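Local coordinates for superoxide dismutase [Mn/Fe] (Porphyromonas gingivalis, PDB 1UES), which destroys superoxide radicals by turning them into oxygen and hydrogen peroxide at a single manganese or iron ion in each subunit of a homodimer, at residues L72-Y77 against S121-L126; T116-S121 against I136-N141; W125-A130 against G143-K148. The protein carries 1 engineered substitution. All coordinates share one frame; numbering follows the deposited sequence.

Contact 1. Residues L72-Y77 against S121-L126. With MN (manganese (II) ion), chain E.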
loop_
_atom_site.group_PDB
_atom_site.type_symbol
_atom_site.label_atom_id
_atom_site.label_comp_id
_atom_site.label_asym_id
_atom_site.label_seq_id
_atom_site.Cartn_x
_atom_site.Cartn_y
_atom_site.Cartn_z
ATOM N N LEU A 72 11.949 2.024 -11.801
ATOM C CA LEU A 72 11.612 2.867 -12.926
ATOM C C LEU A 72 10.537 3.907 -12.589
ATOM O O LEU A 72 10.652 5.073 -12.968
ATOM C CB LEU A 72 11.148 1.995 -14.094
ATOM C CG LEU A 72 10.667 2.826 -15.275
ATOM C CD1 LEU A 72 11.811 3.653 -15.824
ATOM C CD2 LEU A 72 10.072 1.912 -16.349
ATOM N N ASN A 73 9.503 3.486 -11.874
ATOM C CA ASN A 73 8.431 4.393 -11.522
ATOM C C ASN A 73 9.001 5.569 -10.712
ATOM O O ASN A 73 8.674 6.722 -10.968
ATOM C CB ASN A 73 7.341 3.681 -10.675
ATOM C CG ASN A 73 6.346 2.896 -11.530
ATOM O OD1 ASN A 73 5.955 3.365 -12.585
ATOM N ND2 ASN A 73 5.938 1.714 -11.065
ATOM N N HIS A 74 9.840 5.280 -9.730
ATOM C CA HIS A 74 10.369 6.363 -8.903
ATOM C C HIS A 74 11.312 7.241 -9.671
ATOM O O HIS A 74 11.345 8.440 -9.437
ATOM C CB HIS A 74 11.047 5.813 -7.655
ATOM C CG HIS A 74 10.070 5.272 -6.664
ATOM N ND1 HIS A 74 9.622 3.975 -6.700
ATOM C CD2 HIS A 74 9.414 5.868 -5.647
ATOM C CE1 HIS A 74 8.727 3.782 -5.749
ATOM N NE2 HIS A 74 8.582 4.918 -5.090
ATOM N N ASN A 75 12.102 6.653 -10.567
ATOM C CA ASN A 75 13.027 7.459 -11.347
ATOM C C ASN A 75 12.294 8.509 -12.155
ATOM O O ASN A 75 12.712 9.658 -12.177
ATOM C CB ASN A 75 13.900 6.582 -12.245
ATOM C CG ASN A 75 14.941 5.798 -11.451
ATOM O OD1 ASN A 75 15.109 6.019 -10.247
ATOM N ND2 ASN A 75 15.655 4.886 -12.124
ATOM N N LEU A 76 11.199 8.131 -12.805
ATOM C CA LEU A 76 10.398 9.073 -13.567
ATOM C C LEU A 76 9.645 10.036 -12.640
ATOM O O LEU A 76 9.498 11.226 -12.909
ATOM C CB LEU A 76 9.402 8.294 -14.425
ATOM C CG LEU A 76 10.098 7.448 -15.512
ATOM C CD1 LEU A 76 9.122 6.467 -16.099
ATOM C CD2 LEU A 76 10.684 8.363 -16.610
ATOM N N TYR A 77 9.143 9.513 -11.535
ATOM C CA TYR A 77 8.395 10.331 -10.607
ATOM C C TYR A 77 9.244 11.473 -10.032
ATOM O O TYR A 77 8.900 12.651 -10.139
ATOM C CB TYR A 77 7.848 9.399 -9.499
ATOM C CG TYR A 77 7.227 10.081 -8.301
ATOM C CD1 TYR A 77 5.892 10.470 -8.315
ATOM C CD2 TYR A 77 7.951 10.222 -7.104
ATOM C CE1 TYR A 77 5.272 10.976 -7.162
ATOM C CE2 TYR A 77 7.340 10.721 -5.943
ATOM C CZ TYR A 77 5.995 11.087 -5.986
ATOM O OH TYR A 77 5.341 11.447 -4.828
ATOM N N SER A 121 -2.047 -0.005 -2.892
ATOM C CA SER A 121 -0.844 0.665 -3.396
ATOM C C SER A 121 -0.782 0.710 -4.910
ATOM O O SER A 121 -1.245 -0.216 -5.586
ATOM C CB SER A 121 0.408 -0.057 -2.877
ATOM O OG SER A 121 0.464 -0.106 -1.454
ATOM N N GLY A 122 -0.188 1.765 -5.470
ATOM C CA GLY A 122 -0.064 1.806 -6.903
ATOM C C GLY A 122 0.308 3.166 -7.442
ATOM O O GLY A 122 0.773 4.037 -6.692
ATOM N N TRP A 123 0.101 3.324 -8.744
ATOM C CA TRP A 123 0.437 4.545 -9.477
ATOM C C TRP A 123 -0.625 4.910 -10.489
ATOM O O TRP A 123 -1.210 4.016 -11.088
ATOM C CB TRP A 123 1.707 4.334 -10.292
ATOM C CG TRP A 123 2.854 3.817 -9.513
ATOM C CD1 TRP A 123 3.041 2.527 -9.080
ATOM C CD2 TRP A 123 3.981 4.570 -9.044
ATOM N NE1 TRP A 123 4.216 2.433 -8.368
ATOM C CE2 TRP A 123 4.809 3.665 -8.330
ATOM C CE3 TRP A 123 4.379 5.912 -9.154
ATOM C CZ2 TRP A 123 6.011 4.065 -7.728
ATOM C CZ3 TRP A 123 5.582 6.308 -8.547
ATOM C CH2 TRP A 123 6.375 5.381 -7.847
ATOM N N VAL A 124 -0.885 6.208 -10.668
ATOM C CA VAL A 124 -1.806 6.605 -11.730
ATOM C C VAL A 124 -0.805 7.172 -12.770
ATOM O O VAL A 124 0.127 7.915 -12.431
ATOM C CB VAL A 124 -2.856 7.653 -11.270
ATOM C CG1 VAL A 124 -2.204 8.790 -10.565
ATOM C CG2 VAL A 124 -3.663 8.132 -12.472
ATOM N N TRP A 125 -0.965 6.739 -14.010
ATOM C CA TRP A 125 -0.063 7.129 -15.087
ATOM C C TRP A 125 -0.762 7.808 -16.262
ATOM O O TRP A 125 -1.882 7.440 -16.620
ATOM C CB TRP A 125 0.631 5.858 -15.617
ATOM C CG TRP A 125 1.947 5.529 -14.970
ATOM C CD1 TRP A 125 2.210 4.522 -14.069
ATOM C CD2 TRP A 125 3.182 6.204 -15.190
ATOM N NE1 TRP A 125 3.558 4.541 -13.722
ATOM C CE2 TRP A 125 4.170 5.563 -14.394
ATOM C CE3 TRP A 125 3.557 7.293 -15.983
ATOM C CZ2 TRP A 125 5.508 5.987 -14.372
ATOM C CZ3 TRP A 125 4.888 7.719 -15.960
ATOM C CH2 TRP A 125 5.849 7.065 -15.157
ATOM N N LEU A 126 -0.108 8.815 -16.828
ATOM C CA LEU A 126 -0.588 9.444 -18.044
ATOM C C LEU A 126 0.398 8.788 -19.022
ATOM O O LEU A 126 1.609 8.827 -18.811
ATOM C CB LEU A 126 -0.401 10.950 -18.041
ATOM C CG LEU A 126 -0.666 11.570 -19.422
ATOM C CD1 LEU A 126 -2.140 11.381 -19.816
ATOM C CD2 LEU A 126 -0.293 13.022 -19.395
HETATM MN MN MN E . 6.885 5.458 -3.800
HETATM O O HOH W 1 5.736 3.764 -4.709
#

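Contact 2. Residues T116-S121 against I136-N141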
loop_
_atom_site.group_PDB
_atom_site.type_symbol
_atom_site.label_atom_id
_atom_site.label_comp_id
_atom_site.label_asym_id
_atom_site.label_seq_id
_atom_site.Cartn_x
_atom_site.Cartn_y
_atom_site.Cartn_z
ATOM N N THR A 116 -7.365 8.618 -6.798
ATOM C CA THR A 116 -8.128 8.452 -5.575
ATOM C C THR A 116 -8.859 7.109 -5.507
ATOM O O THR A 116 -8.940 6.507 -4.423
ATOM C CB THR A 116 -9.158 9.606 -5.416
ATOM O OG1 THR A 116 -8.468 10.859 -5.289
ATOM C CG2 THR A 116 -10.003 9.403 -4.174
ATOM N N THR A 117 -9.367 6.622 -6.643
ATOM C CA THR A 117 -10.102 5.365 -6.655
ATOM C C THR A 117 -9.243 4.108 -6.809
ATOM O O THR A 117 -9.768 2.999 -6.820
ATOM C CB THR A 117 -11.217 5.337 -7.738
ATOM O OG1 THR A 117 -10.629 5.450 -9.038
ATOM C CG2 THR A 117 -12.227 6.480 -7.512
ATOM N N LEU A 118 -7.927 4.263 -6.919
ATOM C CA LEU A 118 -7.059 3.095 -7.029
ATOM C C LEU A 118 -6.984 2.465 -5.630
ATOM O O LEU A 118 -6.500 3.092 -4.675
ATOM C CB LEU A 118 -5.668 3.513 -7.510
ATOM C CG LEU A 118 -4.709 2.417 -8.003
ATOM C CD1 LEU A 118 -3.653 3.027 -8.908
ATOM C CD2 LEU A 118 -4.048 1.746 -6.822
ATOM N N PHE A 119 -7.469 1.235 -5.497
ATOM C CA PHE A 119 -7.485 0.599 -4.181
ATOM C C PHE A 119 -6.146 -0.005 -3.820
ATOM O O PHE A 119 -5.581 -0.788 -4.599
ATOM C CB PHE A 119 -8.564 -0.472 -4.126
ATOM C CG PHE A 119 -8.814 -0.989 -2.755
ATOM C CD1 PHE A 119 -9.400 -0.174 -1.790
ATOM C CD2 PHE A 119 -8.450 -2.290 -2.411
ATOM C CE1 PHE A 119 -9.623 -0.658 -0.498
ATOM C CE2 PHE A 119 -8.667 -2.772 -1.122
ATOM C CZ PHE A 119 -9.251 -1.961 -0.169
ATOM N N GLY A 120 -5.642 0.355 -2.643
ATOM C CA GLY A 120 -4.360 -0.167 -2.205
ATOM C C GLY A 120 -3.202 0.640 -2.763
ATOM O O GLY A 120 -3.350 1.824 -3.080
ATOM N N SER A 121 -2.047 -0.005 -2.892
ATOM C CA SER A 121 -0.844 0.665 -3.396
ATOM C C SER A 121 -0.782 0.710 -4.910
ATOM O O SER A 121 -1.245 -0.216 -5.586
ATOM C CB SER A 121 0.408 -0.057 -2.877
ATOM O OG SER A 121 0.464 -0.106 -1.454
ATOM N N ILE A 136 -5.150 7.303 -19.394
ATOM C CA ILE A 136 -4.863 7.358 -17.970
ATOM C C ILE A 136 -4.860 5.887 -17.579
ATOM O O ILE A 136 -5.835 5.167 -17.815
ATOM C CB ILE A 136 -5.941 8.124 -17.205
ATOM C CG1 ILE A 136 -5.938 9.583 -17.676
ATOM C CG2 ILE A 136 -5.718 7.961 -15.698
ATOM C CD1 ILE A 136 -6.833 10.501 -16.925
ATOM N N GLU A 137 -3.739 5.429 -17.033
ATOM C CA GLU A 137 -3.587 4.034 -16.639
ATOM C C GLU A 137 -3.490 3.893 -15.129
ATOM O O GLU A 137 -2.744 4.614 -14.490
ATOM C CB GLU A 137 -2.314 3.449 -17.266
ATOM C CG GLU A 137 -2.201 3.637 -18.761
ATOM C CD GLU A 137 -3.084 2.676 -19.540
ATOM O OE1 GLU A 137 -3.489 1.628 -18.973
ATOM O OE2 GLU A 137 -3.363 2.967 -20.720
ATOM N N LYS A 138 -4.257 2.975 -14.555
ATOM C CA LYS A 138 -4.183 2.729 -13.116
ATOM C C LYS A 138 -3.279 1.504 -12.970
ATOM O O LYS A 138 -3.588 0.423 -13.494
ATOM C CB LYS A 138 -5.574 2.455 -12.542
ATOM C CG LYS A 138 -6.448 3.710 -12.397
ATOM C CD LYS A 138 -7.873 3.337 -12.031
ATOM C CE LYS A 138 -8.007 3.120 -10.538
ATOM N NZ LYS A 138 -8.335 1.692 -10.216
ATOM N N GLU A 139 -2.154 1.675 -12.275
ATOM C CA GLU A 139 -1.190 0.598 -12.133
ATOM C C GLU A 139 -1.022 0.143 -10.688
ATOM O O GLU A 139 -0.333 0.798 -9.883
ATOM C CB GLU A 139 0.170 1.053 -12.695
ATOM C CG GLU A 139 0.155 1.356 -14.173
ATOM C CD GLU A 139 0.156 0.088 -15.010
ATOM O OE1 GLU A 139 0.055 -1.016 -14.429
ATOM O OE2 GLU A 139 0.249 0.188 -16.249
ATOM N N PRO A 140 -1.654 -0.982 -10.330
ATOM C CA PRO A 140 -1.499 -1.441 -8.951
ATOM C C PRO A 140 -0.048 -1.835 -8.649
ATOM O O PRO A 140 0.697 -2.323 -9.515
ATOM C CB PRO A 140 -2.424 -2.649 -8.850
ATOM C CG PRO A 140 -3.353 -2.543 -10.071
ATOM C CD PRO A 140 -2.532 -1.855 -11.127
ATOM N N ASN A 141 0.330 -1.617 -7.402
ATOM C CA ASN A 141 1.647 -1.970 -6.919
ATOM C C ASN A 141 2.817 -1.454 -7.747
ATOM O O ASN A 141 3.074 -0.266 -7.709
ATOM C CB ASN A 141 1.691 -3.487 -6.710
ATOM C CG ASN A 141 0.895 -3.886 -5.497
ATOM O OD1 ASN A 141 0.272 -3.030 -4.884
ATOM N ND2 ASN A 141 0.921 -5.159 -5.130
HETATM O O HOH W 2 -1.356 -2.680 -2.685
#

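Contact 3. Residues W125-A130 against G143-K148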
loop_
_atom_site.group_PDB
_atom_site.type_symbol
_atom_site.label_atom_id
_atom_site.label_comp_id
_atom_site.label_asym_id
_atom_site.label_seq_id
_atom_site.Cartn_x
_atom_site.Cartn_y
_atom_site.Cartn_z
ATOM N N TRP A 125 -0.965 6.739 -14.010
ATOM C CA TRP A 125 -0.063 7.129 -15.087
ATOM C C TRP A 125 -0.762 7.808 -16.262
ATOM O O TRP A 125 -1.882 7.440 -16.620
ATOM C CB TRP A 125 0.631 5.858 -15.617
ATOM C CG TRP A 125 1.947 5.529 -14.970
ATOM C CD1 TRP A 125 2.210 4.522 -14.069
ATOM C CD2 TRP A 125 3.182 6.204 -15.190
ATOM N NE1 TRP A 125 3.558 4.541 -13.722
ATOM C CE2 TRP A 125 4.170 5.563 -14.394
ATOM C CE3 TRP A 125 3.557 7.293 -15.983
ATOM C CZ2 TRP A 125 5.508 5.987 -14.372
ATOM C CZ3 TRP A 125 4.888 7.719 -15.960
ATOM C CH2 TRP A 125 5.849 7.065 -15.157
ATOM N N LEU A 126 -0.108 8.815 -16.828
ATOM C CA LEU A 126 -0.588 9.444 -18.044
ATOM C C LEU A 126 0.398 8.788 -19.022
ATOM O O LEU A 126 1.609 8.827 -18.811
ATOM C CB LEU A 126 -0.401 10.950 -18.041
ATOM C CG LEU A 126 -0.666 11.570 -19.422
ATOM C CD1 LEU A 126 -2.140 11.381 -19.816
ATOM C CD2 LEU A 126 -0.293 13.022 -19.395
ATOM N N ALA A 127 -0.123 8.121 -20.045
ATOM C CA ALA A 127 0.739 7.445 -21.003
ATOM C C ALA A 127 0.314 7.756 -22.447
ATOM O O ALA A 127 -0.798 8.220 -22.686
ATOM C CB ALA A 127 0.692 5.938 -20.759
ATOM N N SER A 128 1.218 7.557 -23.404
ATOM C CA SER A 128 0.866 7.788 -24.806
ATOM C C SER A 128 1.262 6.561 -25.638
ATOM O O SER A 128 2.137 5.779 -25.229
ATOM C CB SER A 128 1.583 9.028 -25.365
ATOM O OG SER A 128 2.994 8.904 -25.305
ATOM N N ASP A 129 0.595 6.357 -26.772
ATOM C CA ASP A 129 0.978 5.261 -27.647
ATOM C C ASP A 129 1.870 5.891 -28.721
ATOM O O ASP A 129 2.228 7.068 -28.608
ATOM C CB ASP A 129 -0.246 4.514 -28.249
ATOM C CG ASP A 129 -1.079 5.360 -29.222
ATOM O OD1 ASP A 129 -0.651 6.457 -29.613
ATOM O OD2 ASP A 129 -2.194 4.899 -29.606
ATOM N N ALA A 130 2.261 5.123 -29.729
ATOM C CA ALA A 130 3.155 5.653 -30.767
ATOM C C ALA A 130 2.518 6.752 -31.613
ATOM O O ALA A 130 3.219 7.482 -32.322
ATOM C CB ALA A 130 3.651 4.506 -31.673
ATOM N N GLY A 143 3.223 -1.653 -11.184
ATOM C CA GLY A 143 2.934 -1.455 -12.587
ATOM C C GLY A 143 3.474 -0.217 -13.244
ATOM O O GLY A 143 3.612 0.837 -12.623
ATOM N N ASN A 144 3.771 -0.351 -14.530
ATOM C CA ASN A 144 4.270 0.749 -15.331
ATOM C C ASN A 144 3.807 0.516 -16.775
ATOM O O ASN A 144 3.882 -0.601 -17.267
ATOM C CB ASN A 144 5.798 0.793 -15.243
ATOM C CG ASN A 144 6.376 1.993 -15.948
ATOM O OD1 ASN A 144 6.838 2.976 -15.320
ATOM N ND2 ASN A 144 6.352 1.942 -17.250
ATOM N N PRO A 145 3.343 1.572 -17.469
ATOM C CA PRO A 145 2.856 1.520 -18.858
ATOM C C PRO A 145 3.801 0.843 -19.828
ATOM O O PRO A 145 3.366 0.314 -20.856
ATOM C CB PRO A 145 2.659 2.982 -19.231
ATOM C CG PRO A 145 2.379 3.653 -17.946
ATOM C CD PRO A 145 3.251 2.935 -16.927
ATOM N N VAL A 146 5.090 0.874 -19.522
ATOM C CA VAL A 146 6.047 0.226 -20.405
ATOM C C VAL A 146 5.791 -1.268 -20.512
ATOM O O VAL A 146 6.184 -1.911 -21.487
ATOM C CB VAL A 146 7.537 0.462 -19.982
ATOM C CG1 VAL A 146 7.783 1.914 -19.775
ATOM C CG2 VAL A 146 7.881 -0.338 -18.742
ATOM N N ARG A 147 5.131 -1.849 -19.521
ATOM C CA ARG A 147 4.871 -3.278 -19.602
ATOM C C ARG A 147 3.813 -3.561 -20.683
ATOM O O ARG A 147 3.593 -4.713 -21.051
ATOM C CB ARG A 147 4.406 -3.817 -18.242
ATOM C CG ARG A 147 4.836 -5.256 -17.956
ATOM C CD ARG A 147 4.219 -5.755 -16.650
ATOM N NE ARG A 147 4.968 -6.876 -16.071
ATOM C CZ ARG A 147 4.519 -7.642 -15.085
ATOM N NH1 ARG A 147 3.317 -7.415 -14.555
ATOM N NH2 ARG A 147 5.271 -8.633 -14.620
ATOM N N LYS A 148 3.184 -2.494 -21.186
ATOM C CA LYS A 148 2.137 -2.574 -22.215
ATOM C C LYS A 148 2.578 -1.935 -23.532
ATOM O O LYS A 148 1.773 -1.735 -24.436
ATOM C CB LYS A 148 0.891 -1.833 -21.721
ATOM C CG LYS A 148 -0.282 -2.707 -21.403
ATOM C CD LYS A 148 -1.459 -1.844 -20.963
ATOM C CE LYS A 148 -1.001 -0.572 -20.277
ATOM N NZ LYS A 148 -0.749 -0.820 -18.832
#

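Contact 1. Residues L72-Y77 against S121-L126
Trp123 reaches from strand 122-128 to helix 62-79 and meets three of its side chains. Asn73 CB lies over one face of the indole, 3.4 Å from the centroid of the six-membered ring. The Asn73 amide stacks along the same indole, the planes 29° apart. The CZ2-CH2 edge points at the His74 imidazole, and Trp123 CH2 stands over its centre in an edge-to-face pair. Round the corner, CZ3 approaches Tyr77 in a second edge-to-face pair, with centroids 5.9 Å apart. Tyr77 CG is anti to the backbone N (chi1 170°), which brings the ring to that edge. This part is tight and buried. Trp125 NE1 donates to Asn73 OD1 at 2.9 Å, a bent bond (137° at the hydrogen) with the donor above the carbonyl plane. Toward the partly exposed Leu76 the contact thins to apolar touches, as in Leu76 CD1 to Trp125 CH2, 3.5 Å. Trp123 NE1 and His74 ND1 hydrogen-bond to Gln70 OE1 and Gln70 O. His74 NE2 binds the manganese at 2.2 Å, beside His27, Asp157, His161 and a water. Trp123 thus packs against the face of a metal ligand, close to the ion, in the aromatic shell of an iron/manganese superoxide dismutase active site.

Contact 2. Residues T116-S121 against I136-N141
Lys138 lies across the backbone of Leu118, and further along the chain Asn141 bonds to Ser121. The Lys138 side chain leaves strand 134-140 toward the loop 117-121. Its CB is 4.2 Å from Leu118 CD1. CG and CD run alongside the loop without touching it closely. The chain bends at its third torsion (83°), and this turns CE in toward the loop. CE then rests 3.6 Å from Leu118 CA and also meets Leu118 CB and Thr117 OG1, a hydroxyl hydrogen-bonded to Thr113 O. The tip, NZ, stays beside the loop backbone, 3.7 Å from Leu118 CA. Leu118 in turn sends CD1 to the strand backbone, 3.9 Å from Glu139 N. The polar grip is at the other end. Asn141 N donates to Ser121 O at 2.8 Å, nearly straight at the hydrogen (170°), though the donor stands well above the carbonyl plane. Pro140 CA adds a CA-H...O contact to the same oxygen. Water 2 accepts from Ser121 N and lies 2.8 Å from Asn141 OD1. Ser121 OG turns to Ser121 OG of the second subunit, and Phe119 packs its ring edge-to-face with Trp159 of that subunit. The contact ties the loop after helix 104-116 to the end of an edge strand, at the dimer interface of the iron/manganese superoxide dismutase fold.

Contact 3. Residues W125-A130 against G143-K148
Trp125 opens the segment and meets Pro145 with the face of its indole. Pro145 CD lies 3.4 Å from the centroid of the five-membered ring and only 9° off the ring normal, a close CH-pi contact. Pro145 CG follows the same face and reaches Trp125 CG at 3.5 Å. The two side chains cross at about a right angle, and the proline meets the indole with its CD-CG edge. Farther along the indole, the Asn144 amide approaches the six-membered ring obliquely, its plane 63° from the ring. The Asn144 side chain is anti to the backbone N (chi1 -175°), which carries its amide up to the tryptophan. The next side chain but one, Ala127, points toward the loop again, and Ala127 CB touches Pro145 CB at 3.9 Å. Pro145 is thus shared by two alternate residues of one strand face. It begins a short 3-10 turn, 145-148, in which Lys148 N bonds to Pro145 O at 2.8 Å. Leu150 also packs on both Ala127 and Pro145. The loop lies on one face of the central strand 122-128, between strands 134-140 and 151-157 in sequence, and Asn144 and Val146 rest on Leu72 of helix 62-79.

Overall arrangement
Strand 122-128, the central strand of an antiparallel three-stranded sheet, carries contacts 1 and 3. Contact 2 lies at its start and on the neighbouring strand 134-140. Contact 1 sets the central strand against helix 62-79 and holds the metal ligand His74. Contact 2 shares Ser121 with contact 1 and links to it through Glu139 N to Trp123 O, 2.8 Å. Contact 3 shares Trp125 and is tied back to contact 1 by Asn73 ND2 and Gly143 O, 2.9 Å apart. Contacts 2 and 3 meet in the salt bridge from Lys148 NZ to Glu139 OE2, 2.9 Å. His74 binds the manganese; the Ser121 side chain is about 9 Å from the ion and that of Trp125 about 11 Å.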